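Local structure of Boca/mesd chaperone for ywtd beta-propeller-egf protein 1 (Caenorhabditis elegans, 3OFG) at residues D27-T32 with I55-A60; N46-Q51 with G67-E72. The protein probably acts in the endoplasmic reticulum as a chaperone that helps the YWTD beta-propeller domains of LDL-receptor-type proteins to fold, this chain being its structured domain. One frame throughout, in Å; residues are numbered along the deposited sequence.

Interaction 1. Residues D27-T32 with I55-A60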
# COMPACT_ATOMS: atom_id res chain seq x y z
N ASP A 27 -16.24 -6.89 -7.76
CA ASP A 27 -16.75 -6.62 -6.42
C ASP A 27 -16.87 -7.94 -5.65
O ASP A 27 -17.95 -8.48 -5.41
CB ASP A 27 -18.09 -5.84 -6.43
CG ASP A 27 -19.23 -6.61 -7.06
OD1 ASP A 27 -19.03 -7.20 -8.13
OD2 ASP A 27 -20.35 -6.61 -6.47
N ILE A 28 -15.70 -8.45 -5.28
CA ILE A 28 -15.59 -9.75 -4.62
C ILE A 28 -14.84 -9.58 -3.29
O ILE A 28 -14.06 -10.43 -2.88
CB ILE A 28 -14.88 -10.79 -5.50
CG1 ILE A 28 -13.52 -10.30 -6.00
CG2 ILE A 28 -15.78 -11.17 -6.68
CD1 ILE A 28 -12.65 -11.41 -6.62
N ARG A 29 -15.14 -8.51 -2.56
CA ARG A 29 -14.40 -8.25 -1.32
C ARG A 29 -14.44 -9.38 -0.31
O ARG A 29 -13.41 -9.67 0.31
CB ARG A 29 -14.84 -6.93 -0.66
CG ARG A 29 -13.84 -6.51 0.43
CD ARG A 29 -14.11 -5.11 0.94
NE ARG A 29 -13.58 -4.10 0.04
CZ ARG A 29 -12.46 -3.42 0.23
NH1 ARG A 29 -11.71 -3.63 1.31
NH2 ARG A 29 -12.08 -2.52 -0.66
N PRO A 30 -15.59 -10.02 -0.06
CA PRO A 30 -15.55 -11.11 0.93
C PRO A 30 -14.56 -12.22 0.54
O PRO A 30 -13.87 -12.79 1.37
CB PRO A 30 -16.99 -11.67 0.94
CG PRO A 30 -17.83 -10.58 0.32
CD PRO A 30 -16.95 -9.74 -0.57
N PHE A 31 -14.50 -12.52 -0.74
CA PHE A 31 -13.64 -13.57 -1.28
C PHE A 31 -12.18 -13.13 -1.19
O PHE A 31 -11.31 -13.90 -0.75
CB PHE A 31 -14.10 -13.81 -2.72
CG PHE A 31 -13.47 -14.97 -3.41
CD1 PHE A 31 -13.99 -16.25 -3.27
CD2 PHE A 31 -12.43 -14.79 -4.29
CE1 PHE A 31 -13.44 -17.32 -3.96
CE2 PHE A 31 -11.87 -15.88 -4.98
CZ PHE A 31 -12.40 -17.12 -4.82
N THR A 32 -11.89 -11.89 -1.52
CA THR A 32 -10.53 -11.37 -1.38
C THR A 32 -10.09 -11.36 0.06
O THR A 32 -8.98 -11.77 0.37
CB THR A 32 -10.50 -9.96 -1.94
OG1 THR A 32 -10.86 -10.06 -3.32
CG2 THR A 32 -9.13 -9.30 -1.80
N ILE A 55 -7.04 -3.18 -0.34
CA ILE A 55 -7.16 -1.80 -0.82
C ILE A 55 -8.19 -1.63 -1.93
O ILE A 55 -8.56 -0.51 -2.27
CB ILE A 55 -5.79 -1.25 -1.31
CG1 ILE A 55 -5.20 -2.12 -2.43
CG2 ILE A 55 -4.83 -1.14 -0.12
CD1 ILE A 55 -4.06 -1.42 -3.18
N ASP A 56 -8.66 -2.73 -2.51
CA ASP A 56 -9.77 -2.72 -3.47
C ASP A 56 -10.55 -4.00 -3.22
O ASP A 56 -10.08 -4.91 -2.53
CB ASP A 56 -9.29 -2.72 -4.91
CG ASP A 56 -8.62 -1.45 -5.30
OD1 ASP A 56 -9.33 -0.43 -5.50
OD2 ASP A 56 -7.39 -1.46 -5.42
N ASP A 57 -11.74 -4.10 -3.81
CA ASP A 57 -12.55 -5.30 -3.60
C ASP A 57 -11.88 -6.56 -4.13
O ASP A 57 -12.19 -7.66 -3.68
CB ASP A 57 -13.91 -5.18 -4.28
CG ASP A 57 -14.79 -4.11 -3.69
OD1 ASP A 57 -14.58 -3.70 -2.54
OD2 ASP A 57 -15.73 -3.71 -4.42
N ASN A 58 -10.94 -6.38 -5.05
CA ASN A 58 -10.20 -7.50 -5.65
C ASN A 58 -8.69 -7.28 -5.70
O ASN A 58 -8.00 -7.83 -6.55
CB ASN A 58 -10.72 -7.77 -7.07
CG ASN A 58 -10.47 -6.61 -8.02
OD1 ASN A 58 -10.13 -5.51 -7.59
ND2 ASN A 58 -10.64 -6.87 -9.31
N ARG A 59 -8.15 -6.52 -4.76
CA ARG A 59 -6.72 -6.29 -4.74
C ARG A 59 -6.26 -6.00 -3.33
O ARG A 59 -6.92 -5.28 -2.58
CB ARG A 59 -6.33 -5.14 -5.66
CG ARG A 59 -4.82 -5.03 -5.93
CD ARG A 59 -4.48 -4.06 -7.06
NE ARG A 59 -5.04 -2.75 -6.82
CZ ARG A 59 -4.35 -1.61 -6.73
NH1 ARG A 59 -3.05 -1.59 -6.90
NH2 ARG A 59 -5.00 -0.49 -6.47
N ALA A 60 -5.13 -6.59 -2.95
CA ALA A 60 -4.55 -6.37 -1.64
C ALA A 60 -3.06 -6.07 -1.72
O ALA A 60 -2.39 -6.40 -2.69
CB ALA A 60 -4.79 -7.59 -0.76
O HOH W 1 -10.27 0.08 0.64
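Arg-29 and Asp-57 meet in a salt bridge between the first turn of helix 29-45 and the hairpin turn that joins strands 50-56 and 59-64. NE of Arg-29 lies 2.8 Å from OD1 of Asp-57 and reaches it almost along the C-O bond, the oxygen sitting at the guanidinium edge; NH2 adds a weak second bond to the same OD1. The two flat groups stand 90° apart, so the carboxylate offers one oxygen and not a matched pair. CG of Arg-29 is anti to the backbone N (chi1 -167°), and the chain bends at chi3 (-80°), which places NE beside OD1 of Asp-57. One guanidinium face lies over the carbonyl oxygen of Asp-56, 3.6 Å from the plane and offset toward the rim.

Thr-32, one helical turn on, donates from OG1 to the backbone O of Asp-57 at 2.8 Å, while its CG2 lies 4.2 Å from N of Arg-59. A small beta-branched residue suits this buried place, giving one hydroxyl to the turn and one methyl to the packing. CG1 of Ile-28, at the N-cap position, also rests 3.9 Å from CB of Asn-58.

At the ends of the turn, OD2 of Asp-56 forms a salt bridge with NH2 of Arg-59, and OD1 of Asp-56 bridges to Arg-59 of the second subunit. Separately, the backbone N atoms of Ile-55 and Asp-56 both donate to O of Arg-59, a classic beta bulge. Asp-57 is thus gripped twice, its carboxylate by a charge and its carbonyl by a hydroxyl, which probably fixes the type I turn against the helix start.

Interaction 2. Residues N46-Q51 with G67-E72; sequences NHVDLQ and GEQAFE
CG2 of Val-48 lies against both the carboxylate of Glu-72, 3.6 Å from CD, and the amide of Gln-69, 3.7 Å from NE2, while CG1 comes within 3.8 Å of OE1 of Gln-69. Its CG1 is anti to the backbone N (chi1 -179°), and the valine and Gln-69 reach toward each other tip to tip. The amide of Gln-69 passes on to the backbone, where NE2 donates to O of His-47 at 3.0 Å with an N-H...O angle of 162°, the donor standing above the carbonyl plane. OE1 takes water-mediated links to N and O of Asp-49. An alanine in place of Gln-69 would probably leave the His-47 carbonyl without this donor and the two waters without a shared acceptor.

Glu-72 slides past Val-48 in the opposite direction, its extended chain carrying OE2 to a water 2.8 Å away that also approaches ND2 of Asn-46, weakly. Long polar side chains suit this watered surface, because their flat polar ends lie against the valine methyls and still bind water.

His-47, with positive phi, is the C-prime residue of the Schellman motif ending helix 29-45; the contact joins this exit, just before strand 50-56, to the 3-10 turn 67-69 and the first turn of helix 70-78, and Val-48 also packs on Phe-64 of strand 59-64.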
# COMPACT_ATOMS: atom_id res chain seq x y z
N ASN A 46 5.39 -20.79 6.36
CA ASN A 46 6.61 -20.90 5.58
C ASN A 46 7.64 -19.86 6.04
O ASN A 46 8.64 -19.63 5.36
CB ASN A 46 6.34 -20.70 4.08
CG ASN A 46 5.53 -21.79 3.48
OD1 ASN A 46 5.34 -22.83 4.10
ND2 ASN A 46 5.05 -21.56 2.26
N HIS A 47 7.35 -19.21 7.16
CA HIS A 47 8.28 -18.29 7.81
C HIS A 47 8.43 -16.95 7.09
O HIS A 47 9.48 -16.32 7.18
CB HIS A 47 9.63 -19.01 8.01
CG HIS A 47 9.45 -20.42 8.45
ND1 HIS A 47 8.81 -20.73 9.63
CD2 HIS A 47 9.66 -21.60 7.83
CE1 HIS A 47 8.69 -22.03 9.74
NE2 HIS A 47 9.20 -22.59 8.66
N VAL A 48 7.37 -16.52 6.41
CA VAL A 48 7.30 -15.21 5.79
C VAL A 48 6.25 -14.39 6.50
O VAL A 48 5.05 -14.64 6.33
CB VAL A 48 6.95 -15.33 4.31
CG1 VAL A 48 6.90 -13.95 3.68
CG2 VAL A 48 7.99 -16.17 3.59
N ASP A 49 6.67 -13.43 7.32
CA ASP A 49 5.77 -12.53 8.03
C ASP A 49 5.39 -11.34 7.15
O ASP A 49 6.24 -10.70 6.56
CB ASP A 49 6.46 -12.01 9.29
CG ASP A 49 6.69 -13.07 10.33
OD1 ASP A 49 5.76 -13.87 10.58
OD2 ASP A 49 7.81 -13.09 10.92
N LEU A 50 4.10 -11.03 7.11
CA LEU A 50 3.63 -9.92 6.31
C LEU A 50 2.36 -9.37 6.93
O LEU A 50 1.68 -10.05 7.68
CB LEU A 50 3.41 -10.33 4.85
CG LEU A 50 2.35 -11.40 4.68
CD1 LEU A 50 0.98 -10.78 4.44
CD2 LEU A 50 2.67 -12.38 3.56
N GLN A 51 2.04 -8.13 6.57
CA GLN A 51 0.81 -7.45 6.96
C GLN A 51 -0.04 -7.26 5.70
O GLN A 51 0.49 -6.88 4.66
CB GLN A 51 1.16 -6.09 7.60
CG GLN A 51 -0.03 -5.29 8.09
CD GLN A 51 0.38 -4.09 8.93
OE1 GLN A 51 1.53 -3.71 8.95
NE2 GLN A 51 -0.57 -3.50 9.61
N GLY A 67 11.90 -7.69 3.40
CA GLY A 67 11.77 -7.55 1.95
C GLY A 67 12.49 -8.59 1.11
O GLY A 67 12.08 -8.87 -0.03
N GLU A 68 13.54 -9.18 1.66
CA GLU A 68 14.27 -10.24 0.97
C GLU A 68 13.36 -11.41 0.58
O GLU A 68 13.68 -12.17 -0.33
CB GLU A 68 15.41 -10.75 1.86
N GLN A 69 12.23 -11.55 1.28
CA GLN A 69 11.31 -12.67 1.07
C GLN A 69 10.24 -12.40 0.03
O GLN A 69 9.39 -13.24 -0.22
CB GLN A 69 10.65 -13.03 2.39
CG GLN A 69 11.67 -13.43 3.45
CD GLN A 69 11.01 -13.90 4.70
OE1 GLN A 69 10.28 -13.18 5.35
NE2 GLN A 69 11.27 -15.14 5.05
N ALA A 70 10.28 -11.23 -0.60
CA ALA A 70 9.23 -10.84 -1.53
C ALA A 70 9.11 -11.82 -2.68
O ALA A 70 8.01 -12.11 -3.15
CB ALA A 70 9.49 -9.44 -2.08
N PHE A 71 10.24 -12.33 -3.15
CA PHE A 71 10.21 -13.24 -4.25
C PHE A 71 9.66 -14.60 -3.88
O PHE A 71 8.95 -15.19 -4.66
CB PHE A 71 11.59 -13.29 -4.89
CG PHE A 71 11.94 -12.00 -5.56
CD1 PHE A 71 11.44 -11.72 -6.81
CD2 PHE A 71 12.65 -11.03 -4.89
CE1 PHE A 71 11.69 -10.51 -7.40
CE2 PHE A 71 12.91 -9.81 -5.49
CZ PHE A 71 12.42 -9.55 -6.74
N GLU A 72 9.98 -15.08 -2.69
CA GLU A 72 9.41 -16.33 -2.20
C GLU A 72 7.89 -16.17 -2.13
O GLU A 72 7.15 -17.08 -2.50
CB GLU A 72 9.98 -16.64 -0.80
CG GLU A 72 9.37 -17.86 -0.12
CD GLU A 72 9.94 -18.12 1.28
OE1 GLU A 72 10.86 -17.38 1.72
OE2 GLU A 72 9.45 -19.05 1.95
O HOH W 2 7.04 -19.79 0.71
O HOH W 3 11.10 -18.88 4.18
O HOH W 4 8.76 -10.79 5.35
O HOH W 5 9.54 -13.01 7.92

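Overall arrangement
The two contacts lie on opposite sides of the chain's centre, about 21 Å apart between their centres. Interaction 1 holds the beginning of helix 29-45 to the turn after strand 50-56; interaction 2 holds the segment between that helix and that strand to residues 67-72, where helix 70-78 begins. Strand 50-56 of the antiparallel sheet is thus common to both. Interaction 1 is partly buried and larger, 375 against 195 Å², and relies on direct bonds from charge and hydroxyl. Interaction 2 lies at the surface, where one direct hydrogen bond is supplemented by bridging waters. Segments of both also touch the second subunit: Ile-55, Asp-56 and Arg-59 in interaction 1; in interaction 2 Gln-51, which stands apart from the contact itself.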